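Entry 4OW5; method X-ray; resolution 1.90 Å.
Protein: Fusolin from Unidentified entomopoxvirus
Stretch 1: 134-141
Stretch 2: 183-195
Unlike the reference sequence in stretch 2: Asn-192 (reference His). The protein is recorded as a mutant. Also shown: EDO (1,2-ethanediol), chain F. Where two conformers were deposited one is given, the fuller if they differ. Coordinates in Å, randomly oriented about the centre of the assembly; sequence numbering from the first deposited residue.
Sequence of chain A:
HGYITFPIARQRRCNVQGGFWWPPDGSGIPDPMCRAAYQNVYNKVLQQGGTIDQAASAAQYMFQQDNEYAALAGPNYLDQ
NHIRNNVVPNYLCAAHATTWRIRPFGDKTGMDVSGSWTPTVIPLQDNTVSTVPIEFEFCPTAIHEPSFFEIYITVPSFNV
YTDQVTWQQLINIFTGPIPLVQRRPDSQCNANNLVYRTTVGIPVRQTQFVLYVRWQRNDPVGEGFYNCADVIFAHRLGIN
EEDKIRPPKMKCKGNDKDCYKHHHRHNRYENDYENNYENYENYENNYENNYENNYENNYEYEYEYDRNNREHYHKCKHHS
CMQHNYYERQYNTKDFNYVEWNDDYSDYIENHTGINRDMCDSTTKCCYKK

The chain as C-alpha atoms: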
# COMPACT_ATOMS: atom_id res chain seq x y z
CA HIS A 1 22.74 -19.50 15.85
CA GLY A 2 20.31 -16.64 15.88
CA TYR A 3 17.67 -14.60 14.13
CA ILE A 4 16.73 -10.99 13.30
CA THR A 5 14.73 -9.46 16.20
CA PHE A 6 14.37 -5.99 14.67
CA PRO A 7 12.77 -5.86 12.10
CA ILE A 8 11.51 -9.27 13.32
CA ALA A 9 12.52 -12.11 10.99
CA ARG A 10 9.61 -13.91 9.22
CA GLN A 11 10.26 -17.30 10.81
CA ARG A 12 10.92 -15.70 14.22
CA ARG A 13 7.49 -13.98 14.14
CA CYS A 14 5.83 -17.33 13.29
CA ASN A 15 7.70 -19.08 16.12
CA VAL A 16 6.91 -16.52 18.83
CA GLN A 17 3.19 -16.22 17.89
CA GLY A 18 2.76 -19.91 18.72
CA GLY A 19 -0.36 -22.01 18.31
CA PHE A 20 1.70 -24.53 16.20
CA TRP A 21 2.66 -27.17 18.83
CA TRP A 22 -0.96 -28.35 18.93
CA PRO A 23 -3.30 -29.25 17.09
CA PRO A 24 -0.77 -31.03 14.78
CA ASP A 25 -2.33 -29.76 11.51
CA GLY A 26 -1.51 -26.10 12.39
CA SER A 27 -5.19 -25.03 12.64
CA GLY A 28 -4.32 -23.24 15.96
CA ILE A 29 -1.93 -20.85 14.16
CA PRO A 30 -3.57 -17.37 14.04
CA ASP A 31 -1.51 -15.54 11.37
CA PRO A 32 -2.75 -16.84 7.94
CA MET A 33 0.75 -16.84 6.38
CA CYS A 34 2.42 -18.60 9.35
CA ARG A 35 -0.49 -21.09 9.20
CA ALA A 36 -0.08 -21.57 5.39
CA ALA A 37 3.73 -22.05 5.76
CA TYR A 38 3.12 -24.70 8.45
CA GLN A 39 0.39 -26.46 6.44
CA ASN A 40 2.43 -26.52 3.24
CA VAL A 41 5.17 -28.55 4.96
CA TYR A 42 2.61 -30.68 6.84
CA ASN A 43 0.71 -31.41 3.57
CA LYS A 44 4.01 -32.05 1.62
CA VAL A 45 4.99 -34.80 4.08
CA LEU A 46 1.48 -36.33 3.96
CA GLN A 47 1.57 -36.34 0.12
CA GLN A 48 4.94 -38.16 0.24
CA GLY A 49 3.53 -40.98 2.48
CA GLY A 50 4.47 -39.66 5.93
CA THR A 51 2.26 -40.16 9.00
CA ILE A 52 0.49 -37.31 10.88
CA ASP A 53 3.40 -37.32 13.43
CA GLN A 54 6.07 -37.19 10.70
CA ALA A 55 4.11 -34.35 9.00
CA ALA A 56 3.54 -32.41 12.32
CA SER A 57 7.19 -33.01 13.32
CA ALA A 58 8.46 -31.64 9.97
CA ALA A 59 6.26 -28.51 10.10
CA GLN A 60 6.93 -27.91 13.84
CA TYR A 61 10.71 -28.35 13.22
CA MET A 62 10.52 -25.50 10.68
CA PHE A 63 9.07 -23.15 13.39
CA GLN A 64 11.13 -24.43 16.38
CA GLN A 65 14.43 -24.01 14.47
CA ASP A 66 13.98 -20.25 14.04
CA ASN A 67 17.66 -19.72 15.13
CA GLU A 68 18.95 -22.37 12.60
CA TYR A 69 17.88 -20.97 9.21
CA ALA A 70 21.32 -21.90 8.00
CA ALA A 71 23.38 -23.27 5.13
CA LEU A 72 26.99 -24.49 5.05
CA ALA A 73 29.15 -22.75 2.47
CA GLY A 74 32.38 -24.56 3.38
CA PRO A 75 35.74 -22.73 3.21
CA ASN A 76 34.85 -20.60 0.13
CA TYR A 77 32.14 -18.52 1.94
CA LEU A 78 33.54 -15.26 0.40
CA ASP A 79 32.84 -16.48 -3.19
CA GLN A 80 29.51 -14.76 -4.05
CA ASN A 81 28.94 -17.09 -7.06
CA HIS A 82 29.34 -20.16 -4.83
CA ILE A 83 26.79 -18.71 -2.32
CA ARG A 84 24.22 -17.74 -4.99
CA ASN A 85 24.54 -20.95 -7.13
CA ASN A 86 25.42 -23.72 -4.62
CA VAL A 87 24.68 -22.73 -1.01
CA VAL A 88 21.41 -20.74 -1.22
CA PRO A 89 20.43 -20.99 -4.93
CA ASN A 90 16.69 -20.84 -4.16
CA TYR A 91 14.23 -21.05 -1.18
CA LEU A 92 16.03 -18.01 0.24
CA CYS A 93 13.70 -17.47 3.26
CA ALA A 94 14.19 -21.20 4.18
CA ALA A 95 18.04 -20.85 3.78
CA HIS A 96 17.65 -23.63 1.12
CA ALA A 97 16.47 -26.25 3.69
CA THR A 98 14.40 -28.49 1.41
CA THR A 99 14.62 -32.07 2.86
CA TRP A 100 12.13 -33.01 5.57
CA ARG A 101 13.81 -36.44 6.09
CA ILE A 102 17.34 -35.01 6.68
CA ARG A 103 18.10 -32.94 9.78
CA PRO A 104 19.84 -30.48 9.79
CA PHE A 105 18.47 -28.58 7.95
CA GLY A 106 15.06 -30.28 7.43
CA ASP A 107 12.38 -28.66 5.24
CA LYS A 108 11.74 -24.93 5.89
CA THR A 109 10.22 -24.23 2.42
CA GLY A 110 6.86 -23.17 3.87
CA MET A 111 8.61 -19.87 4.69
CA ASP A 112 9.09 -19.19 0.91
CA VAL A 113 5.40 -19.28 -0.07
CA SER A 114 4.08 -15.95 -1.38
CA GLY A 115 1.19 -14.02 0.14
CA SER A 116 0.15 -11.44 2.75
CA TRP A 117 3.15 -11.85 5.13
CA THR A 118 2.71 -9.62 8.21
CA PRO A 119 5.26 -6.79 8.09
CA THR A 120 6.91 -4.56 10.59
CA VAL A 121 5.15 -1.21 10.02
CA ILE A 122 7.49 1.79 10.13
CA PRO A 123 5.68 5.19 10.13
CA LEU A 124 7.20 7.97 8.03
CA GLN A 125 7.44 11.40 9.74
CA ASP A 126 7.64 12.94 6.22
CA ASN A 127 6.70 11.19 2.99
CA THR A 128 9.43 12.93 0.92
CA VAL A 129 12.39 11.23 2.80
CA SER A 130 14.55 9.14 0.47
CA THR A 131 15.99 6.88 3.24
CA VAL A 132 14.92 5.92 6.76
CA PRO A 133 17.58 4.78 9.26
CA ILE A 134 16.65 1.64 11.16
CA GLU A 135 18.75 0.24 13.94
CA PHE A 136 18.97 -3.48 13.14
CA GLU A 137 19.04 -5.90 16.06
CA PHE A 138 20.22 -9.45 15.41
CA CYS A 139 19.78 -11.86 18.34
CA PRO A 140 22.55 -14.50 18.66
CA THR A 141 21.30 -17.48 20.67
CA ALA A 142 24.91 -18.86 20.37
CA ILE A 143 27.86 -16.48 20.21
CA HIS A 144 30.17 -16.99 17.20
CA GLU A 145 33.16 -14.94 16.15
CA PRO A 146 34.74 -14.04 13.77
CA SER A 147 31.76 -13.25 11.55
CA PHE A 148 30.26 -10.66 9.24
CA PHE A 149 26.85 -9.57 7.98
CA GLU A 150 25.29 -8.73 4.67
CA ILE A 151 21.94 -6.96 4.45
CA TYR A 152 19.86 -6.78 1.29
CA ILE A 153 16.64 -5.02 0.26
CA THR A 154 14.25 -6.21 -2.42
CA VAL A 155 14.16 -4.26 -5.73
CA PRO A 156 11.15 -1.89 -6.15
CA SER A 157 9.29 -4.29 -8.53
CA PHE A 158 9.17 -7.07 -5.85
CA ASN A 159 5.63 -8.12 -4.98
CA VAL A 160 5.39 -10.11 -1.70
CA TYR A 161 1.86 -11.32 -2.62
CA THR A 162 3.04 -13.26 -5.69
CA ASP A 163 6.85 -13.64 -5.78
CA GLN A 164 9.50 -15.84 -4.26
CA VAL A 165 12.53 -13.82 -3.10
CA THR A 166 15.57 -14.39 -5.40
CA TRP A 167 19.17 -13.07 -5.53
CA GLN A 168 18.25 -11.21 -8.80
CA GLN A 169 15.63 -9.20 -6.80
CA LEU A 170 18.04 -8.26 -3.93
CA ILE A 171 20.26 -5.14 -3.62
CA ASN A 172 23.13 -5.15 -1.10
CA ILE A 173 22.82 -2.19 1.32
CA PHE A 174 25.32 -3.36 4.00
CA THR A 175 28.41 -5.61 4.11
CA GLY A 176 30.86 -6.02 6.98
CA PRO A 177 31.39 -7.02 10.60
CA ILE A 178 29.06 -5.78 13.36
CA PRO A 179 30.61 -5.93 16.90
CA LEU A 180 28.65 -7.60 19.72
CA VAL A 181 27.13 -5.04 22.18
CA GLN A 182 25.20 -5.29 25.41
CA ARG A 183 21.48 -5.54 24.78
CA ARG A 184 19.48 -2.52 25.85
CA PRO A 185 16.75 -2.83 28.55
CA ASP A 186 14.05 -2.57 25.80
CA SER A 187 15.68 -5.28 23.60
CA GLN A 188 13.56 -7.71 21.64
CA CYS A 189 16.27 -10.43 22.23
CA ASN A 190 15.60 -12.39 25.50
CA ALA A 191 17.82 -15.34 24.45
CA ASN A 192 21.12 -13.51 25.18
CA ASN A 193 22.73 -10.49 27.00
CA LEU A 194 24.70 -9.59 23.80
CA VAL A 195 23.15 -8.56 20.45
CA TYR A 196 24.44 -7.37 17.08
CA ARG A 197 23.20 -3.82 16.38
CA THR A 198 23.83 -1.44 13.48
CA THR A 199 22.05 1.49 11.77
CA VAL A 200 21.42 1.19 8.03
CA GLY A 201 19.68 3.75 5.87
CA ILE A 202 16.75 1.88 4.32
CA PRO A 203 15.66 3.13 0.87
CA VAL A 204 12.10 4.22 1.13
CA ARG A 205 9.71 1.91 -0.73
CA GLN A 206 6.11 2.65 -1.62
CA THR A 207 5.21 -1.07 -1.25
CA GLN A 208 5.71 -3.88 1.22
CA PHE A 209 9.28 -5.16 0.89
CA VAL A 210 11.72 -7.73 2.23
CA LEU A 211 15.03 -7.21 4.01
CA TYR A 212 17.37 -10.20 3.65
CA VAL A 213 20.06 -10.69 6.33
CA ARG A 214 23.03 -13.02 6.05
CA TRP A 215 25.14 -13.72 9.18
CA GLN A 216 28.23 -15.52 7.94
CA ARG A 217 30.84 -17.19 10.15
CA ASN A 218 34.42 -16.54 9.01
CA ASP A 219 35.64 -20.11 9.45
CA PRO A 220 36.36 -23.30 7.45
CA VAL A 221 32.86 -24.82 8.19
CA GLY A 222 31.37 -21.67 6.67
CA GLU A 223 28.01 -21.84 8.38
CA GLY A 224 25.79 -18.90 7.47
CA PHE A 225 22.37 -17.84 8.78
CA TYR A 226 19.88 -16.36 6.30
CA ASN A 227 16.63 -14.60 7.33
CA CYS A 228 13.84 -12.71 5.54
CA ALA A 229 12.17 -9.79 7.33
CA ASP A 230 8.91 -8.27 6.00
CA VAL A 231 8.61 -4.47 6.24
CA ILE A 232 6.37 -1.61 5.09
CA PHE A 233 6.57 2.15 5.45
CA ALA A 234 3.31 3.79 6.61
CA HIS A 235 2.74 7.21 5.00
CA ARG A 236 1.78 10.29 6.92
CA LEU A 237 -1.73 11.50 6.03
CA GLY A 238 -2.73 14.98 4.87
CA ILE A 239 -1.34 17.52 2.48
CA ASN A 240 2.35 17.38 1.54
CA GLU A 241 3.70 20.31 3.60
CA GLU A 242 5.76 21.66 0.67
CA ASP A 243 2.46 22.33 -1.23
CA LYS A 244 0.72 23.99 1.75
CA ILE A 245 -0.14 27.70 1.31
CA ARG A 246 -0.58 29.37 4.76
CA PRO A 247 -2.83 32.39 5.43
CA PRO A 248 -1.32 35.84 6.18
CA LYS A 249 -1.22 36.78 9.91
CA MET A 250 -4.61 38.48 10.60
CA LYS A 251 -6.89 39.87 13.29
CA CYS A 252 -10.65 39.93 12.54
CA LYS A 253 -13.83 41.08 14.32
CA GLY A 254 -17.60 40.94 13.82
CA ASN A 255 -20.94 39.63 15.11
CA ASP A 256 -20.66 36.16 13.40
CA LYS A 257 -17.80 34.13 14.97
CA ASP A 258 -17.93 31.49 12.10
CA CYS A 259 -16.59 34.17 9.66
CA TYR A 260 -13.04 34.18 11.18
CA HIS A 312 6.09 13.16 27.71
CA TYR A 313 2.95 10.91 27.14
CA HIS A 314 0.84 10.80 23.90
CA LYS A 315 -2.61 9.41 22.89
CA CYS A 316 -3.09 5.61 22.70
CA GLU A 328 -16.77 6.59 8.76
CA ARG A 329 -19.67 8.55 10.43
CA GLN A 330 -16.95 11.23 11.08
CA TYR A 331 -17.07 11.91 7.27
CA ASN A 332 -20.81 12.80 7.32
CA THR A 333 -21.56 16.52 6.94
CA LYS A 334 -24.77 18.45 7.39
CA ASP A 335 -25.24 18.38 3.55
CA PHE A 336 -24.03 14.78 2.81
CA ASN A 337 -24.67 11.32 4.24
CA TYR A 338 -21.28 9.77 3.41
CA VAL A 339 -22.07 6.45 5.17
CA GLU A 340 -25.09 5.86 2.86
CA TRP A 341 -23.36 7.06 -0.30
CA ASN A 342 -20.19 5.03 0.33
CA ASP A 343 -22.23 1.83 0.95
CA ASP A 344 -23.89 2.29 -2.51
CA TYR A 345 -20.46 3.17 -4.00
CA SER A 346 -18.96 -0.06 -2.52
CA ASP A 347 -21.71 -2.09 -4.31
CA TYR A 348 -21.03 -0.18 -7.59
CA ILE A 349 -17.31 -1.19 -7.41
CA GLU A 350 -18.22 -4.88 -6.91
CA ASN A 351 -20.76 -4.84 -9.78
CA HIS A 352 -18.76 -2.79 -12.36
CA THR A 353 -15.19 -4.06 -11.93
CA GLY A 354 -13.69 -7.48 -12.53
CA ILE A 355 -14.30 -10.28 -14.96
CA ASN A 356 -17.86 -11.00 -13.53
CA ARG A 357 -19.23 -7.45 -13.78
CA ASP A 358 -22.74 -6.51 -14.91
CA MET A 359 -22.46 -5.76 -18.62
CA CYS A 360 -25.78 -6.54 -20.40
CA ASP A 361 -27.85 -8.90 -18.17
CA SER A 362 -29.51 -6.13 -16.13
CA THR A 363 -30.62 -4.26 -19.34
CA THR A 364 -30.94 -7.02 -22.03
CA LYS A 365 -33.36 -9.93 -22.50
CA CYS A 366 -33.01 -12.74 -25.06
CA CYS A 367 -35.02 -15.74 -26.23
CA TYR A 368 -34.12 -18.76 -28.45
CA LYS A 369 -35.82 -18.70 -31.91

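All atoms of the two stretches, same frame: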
# COMPACT_ATOMS: atom_id res chain seq x y z
N ILE A 134 17.19 2.57 10.19
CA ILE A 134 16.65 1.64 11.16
C ILE A 134 17.84 1.05 11.89
O ILE A 134 18.83 0.67 11.27
CB ILE A 134 15.69 0.57 10.60
CG1 ILE A 134 16.38 -0.62 9.95
CG2 ILE A 134 14.65 1.20 9.70
CD1 ILE A 134 15.39 -1.75 9.52
N GLU A 135 17.71 0.90 13.20
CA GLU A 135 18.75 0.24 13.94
C GLU A 135 18.42 -1.26 14.00
O GLU A 135 17.60 -1.69 14.79
CB GLU A 135 18.97 0.84 15.32
CG GLU A 135 20.18 0.26 16.00
CD GLU A 135 20.32 0.66 17.45
OE1 GLU A 135 19.39 0.37 18.24
OE2 GLU A 135 21.41 1.16 17.82
N PHE A 136 19.09 -2.04 13.18
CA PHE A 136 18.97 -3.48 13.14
C PHE A 136 19.39 -4.08 14.45
O PHE A 136 20.39 -3.65 15.03
CB PHE A 136 19.83 -4.10 12.02
CG PHE A 136 19.22 -4.06 10.65
CD1 PHE A 136 18.46 -5.11 10.19
CD2 PHE A 136 19.42 -2.96 9.81
CE1 PHE A 136 17.91 -5.09 8.91
CE2 PHE A 136 18.84 -2.93 8.54
CZ PHE A 136 18.12 -4.01 8.09
N GLU A 137 18.66 -5.10 14.91
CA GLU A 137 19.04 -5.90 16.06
C GLU A 137 18.98 -7.36 15.64
O GLU A 137 17.94 -7.84 15.16
CB GLU A 137 18.14 -5.63 17.30
CG GLU A 137 18.70 -6.27 18.56
CD GLU A 137 17.80 -6.26 19.78
OE1 GLU A 137 16.67 -6.77 19.68
OE2 GLU A 137 18.26 -5.81 20.86
N PHE A 138 20.11 -8.03 15.70
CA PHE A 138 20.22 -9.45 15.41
C PHE A 138 20.56 -10.14 16.74
O PHE A 138 21.51 -9.76 17.44
CB PHE A 138 21.26 -9.71 14.32
CG PHE A 138 21.20 -11.12 13.81
CD1 PHE A 138 21.91 -12.13 14.45
CD2 PHE A 138 20.42 -11.46 12.71
CE1 PHE A 138 21.80 -13.45 14.02
CE2 PHE A 138 20.38 -12.76 12.24
CZ PHE A 138 21.06 -13.76 12.91
N CYS A 139 19.76 -11.13 17.08
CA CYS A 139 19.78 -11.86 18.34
C CYS A 139 20.56 -13.16 18.21
O CYS A 139 20.04 -14.13 17.65
CB CYS A 139 18.34 -12.11 18.77
SG CYS A 139 18.15 -12.92 20.38
N PRO A 140 21.81 -13.23 18.74
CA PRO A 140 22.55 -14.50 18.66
C PRO A 140 22.17 -15.38 19.84
O PRO A 140 22.35 -14.97 20.98
CB PRO A 140 24.00 -14.06 18.72
CG PRO A 140 23.97 -12.82 19.60
CD PRO A 140 22.60 -12.20 19.44
N THR A 141 21.61 -16.56 19.59
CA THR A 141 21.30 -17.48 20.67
C THR A 141 22.61 -18.20 21.07
O THR A 141 22.71 -18.69 22.19
CB THR A 141 20.18 -18.42 20.28
OG1 THR A 141 20.58 -19.21 19.18
CG2 THR A 141 18.90 -17.67 19.94
N ARG A 183 22.86 -5.80 25.14
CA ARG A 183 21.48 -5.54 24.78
C ARG A 183 20.94 -4.39 25.64
O ARG A 183 21.31 -4.25 26.82
CB ARG A 183 20.59 -6.80 24.97
CG ARG A 183 20.18 -7.05 26.42
CD ARG A 183 19.41 -8.35 26.67
NE ARG A 183 17.96 -8.22 26.55
CZ ARG A 183 17.15 -7.60 27.42
NH1 ARG A 183 17.65 -7.01 28.50
NH2 ARG A 183 15.84 -7.55 27.19
N ARG A 184 20.07 -3.59 25.08
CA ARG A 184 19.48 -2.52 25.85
C ARG A 184 18.33 -3.05 26.69
O ARG A 184 17.78 -4.09 26.35
CB ARG A 184 18.97 -1.43 24.93
CG ARG A 184 20.02 -0.66 24.18
CD ARG A 184 19.44 0.69 23.79
NE ARG A 184 20.29 1.40 22.84
CZ ARG A 184 20.30 1.18 21.53
NH1 ARG A 184 19.53 0.23 21.00
NH2 ARG A 184 21.11 1.87 20.75
N PRO A 185 17.90 -2.35 27.75
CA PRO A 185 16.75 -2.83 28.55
C PRO A 185 15.47 -3.09 27.75
O PRO A 185 14.71 -3.98 28.11
CB PRO A 185 16.54 -1.71 29.56
CG PRO A 185 17.93 -1.09 29.71
CD PRO A 185 18.49 -1.12 28.32
N ASP A 186 15.25 -2.37 26.63
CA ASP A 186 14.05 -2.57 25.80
C ASP A 186 14.27 -3.62 24.66
O ASP A 186 13.41 -3.77 23.79
CB ASP A 186 13.63 -1.24 25.17
CG ASP A 186 14.54 -0.70 24.07
OD1 ASP A 186 15.71 -1.17 23.96
OD2 ASP A 186 14.11 0.22 23.36
N SER A 187 15.40 -4.33 24.65
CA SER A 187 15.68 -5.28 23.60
C SER A 187 14.59 -6.30 23.38
O SER A 187 13.96 -6.79 24.32
CB SER A 187 16.97 -6.03 23.87
OG SER A 187 17.15 -7.02 22.87
N GLN A 188 14.47 -6.69 22.13
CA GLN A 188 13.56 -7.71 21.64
C GLN A 188 14.18 -9.13 21.74
O GLN A 188 13.51 -10.11 21.41
CB GLN A 188 13.20 -7.37 20.18
CG GLN A 188 12.20 -6.22 20.00
CD GLN A 188 10.84 -6.58 20.57
OE1 GLN A 188 10.21 -7.56 20.14
NE2 GLN A 188 10.34 -5.82 21.53
N CYS A 189 15.47 -9.22 22.13
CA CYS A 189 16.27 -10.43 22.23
C CYS A 189 16.36 -10.86 23.71
O CYS A 189 17.13 -10.25 24.46
CB CYS A 189 17.65 -10.14 21.64
SG CYS A 189 18.82 -11.52 21.73
N ASN A 190 15.56 -11.86 24.13
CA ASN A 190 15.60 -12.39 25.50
C ASN A 190 16.53 -13.61 25.60
O ASN A 190 16.86 -14.05 26.69
CB ASN A 190 14.20 -12.75 26.02
CG ASN A 190 13.39 -13.70 25.16
OD1 ASN A 190 13.91 -14.62 24.52
ND2 ASN A 190 12.07 -13.51 25.14
N ALA A 191 16.98 -14.16 24.47
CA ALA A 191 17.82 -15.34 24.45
C ALA A 191 19.27 -15.07 24.85
O ALA A 191 19.96 -16.01 25.22
CB ALA A 191 17.80 -15.97 23.07
N ASN A 192 19.72 -13.82 24.86
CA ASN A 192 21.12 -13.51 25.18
C ASN A 192 21.29 -12.11 25.77
O ASN A 192 20.41 -11.28 25.55
CB ASN A 192 21.90 -13.58 23.86
CG ASN A 192 23.33 -14.07 24.01
OD1 ASN A 192 24.18 -13.39 24.58
ND2 ASN A 192 23.65 -15.26 23.51
N ASN A 193 22.42 -11.83 26.46
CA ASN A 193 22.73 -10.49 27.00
C ASN A 193 23.48 -9.64 25.96
O ASN A 193 23.57 -8.42 26.13
CB ASN A 193 23.59 -10.61 28.26
CG ASN A 193 25.08 -10.74 27.99
OD1 ASN A 193 25.56 -11.76 27.47
ND2 ASN A 193 25.86 -9.73 28.32
N LEU A 194 24.02 -10.27 24.90
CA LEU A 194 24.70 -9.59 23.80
C LEU A 194 23.84 -9.68 22.53
O LEU A 194 23.19 -10.69 22.29
CB LEU A 194 26.09 -10.19 23.54
CG LEU A 194 27.13 -10.06 24.65
CD1 LEU A 194 28.39 -10.78 24.27
CD2 LEU A 194 27.42 -8.63 24.96
N VAL A 195 23.84 -8.63 21.74
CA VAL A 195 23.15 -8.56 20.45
C VAL A 195 24.11 -7.95 19.44
O VAL A 195 25.12 -7.34 19.82
CB VAL A 195 21.84 -7.73 20.52
CG1 VAL A 195 20.77 -8.44 21.35
CG2 VAL A 195 22.08 -6.32 21.06
C1 EDO F . 10.35 -11.34 21.11
O1 EDO F . 11.47 -12.06 21.60
C2 EDO F . 10.19 -11.58 19.58
O2 EDO F . 11.44 -11.91 18.98
O HOH W 1 19.26 -3.84 22.16
O HOH W 2 20.74 -18.54 24.25

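Stretch 1 is almost wholly a β-strand, running from Ile-134 to Pro-140 as the continuation of a strand that begins earlier, with Thr-141 in the loop beyond. Stretch 2 is mostly irregular and becomes a strand only at Leu-194 and Val-195. The backbones come closest toward the end of stretch 1, where the CA atoms of Cys-139 and Val-195 lie 5.2 Å apart and those of Thr-141 and Ala-191 5.6 Å. No direct hydrogen bond joins main chain to main chain here; Pro-140, whose nitrogen carries no hydrogen, instead packs its ring against the strand, with CD 3.3 Å from Leu-194 O. A type I turn from Arg-184 to Ser-187, closed by Ser-187 N donating to Arg-184 O (2.9 Å), folds the other part of the loop. Across the loop, Arg-183 N donates to Asn-193 O (2.9 Å), drawing its two ends together.

Alternation along the strand sends Glu-135 and Glu-137 toward the loop, while Phe-138 points away. Glu-135 and Arg-184 form a two-pronged salt bridge: NH1 of Arg-184 donates to OE1 of Glu-135 (2.8 Å) and NH2 of Arg-184 to OE2 of Glu-135 (3.0 Å). The carboxylate approaches the guanidinium at its edge, near its plane, where the N-H groups point. Both residues are buried, so this pairing of charges is well suited to the site.

Glu-137 is also buried, but in this contact its carboxylate is met by neutral donors, and OE1 is also hydrogen-bonded elsewhere in the structure. Ser-187 OG donates to Glu-137 OE2 (2.6 Å), and Gln-188 N donates to Glu-137 OE1 at a longer 3.3 Å. A water adds a further link, donating to Glu-137 OE2 (2.6 Å) and accepting from Arg-184 N (3.0 Å). The small serine serves twice, since its OG also accepts from Cys-189 N (2.9 Å), so one hydroxyl ties the acid to the loop backbone.

The covalent link is the disulfide between Cys-139 SG and Cys-189 SG (2.1 Å), with a chi3 of 66° and both chi1 angles in the t well. It pins strand to loop next to the polar cluster. Beside it, the methyl of Ala-191 fits against sulfur and methyl alike, its CB 4.1 Å from Cys-139 SG and 3.7 Å from Thr-141 CG2.

Asn-192, which differs from the reference sequence, points toward the strand and places ND2 2.9 Å from Pro-140 O. Its OD1 accepts from Leu-194 N (3.1 Å), where the strand of stretch 2 begins. A second water donates to Thr-141 O (2.9 Å) and Ala-191 O (2.8 Å), bridging the two backbones.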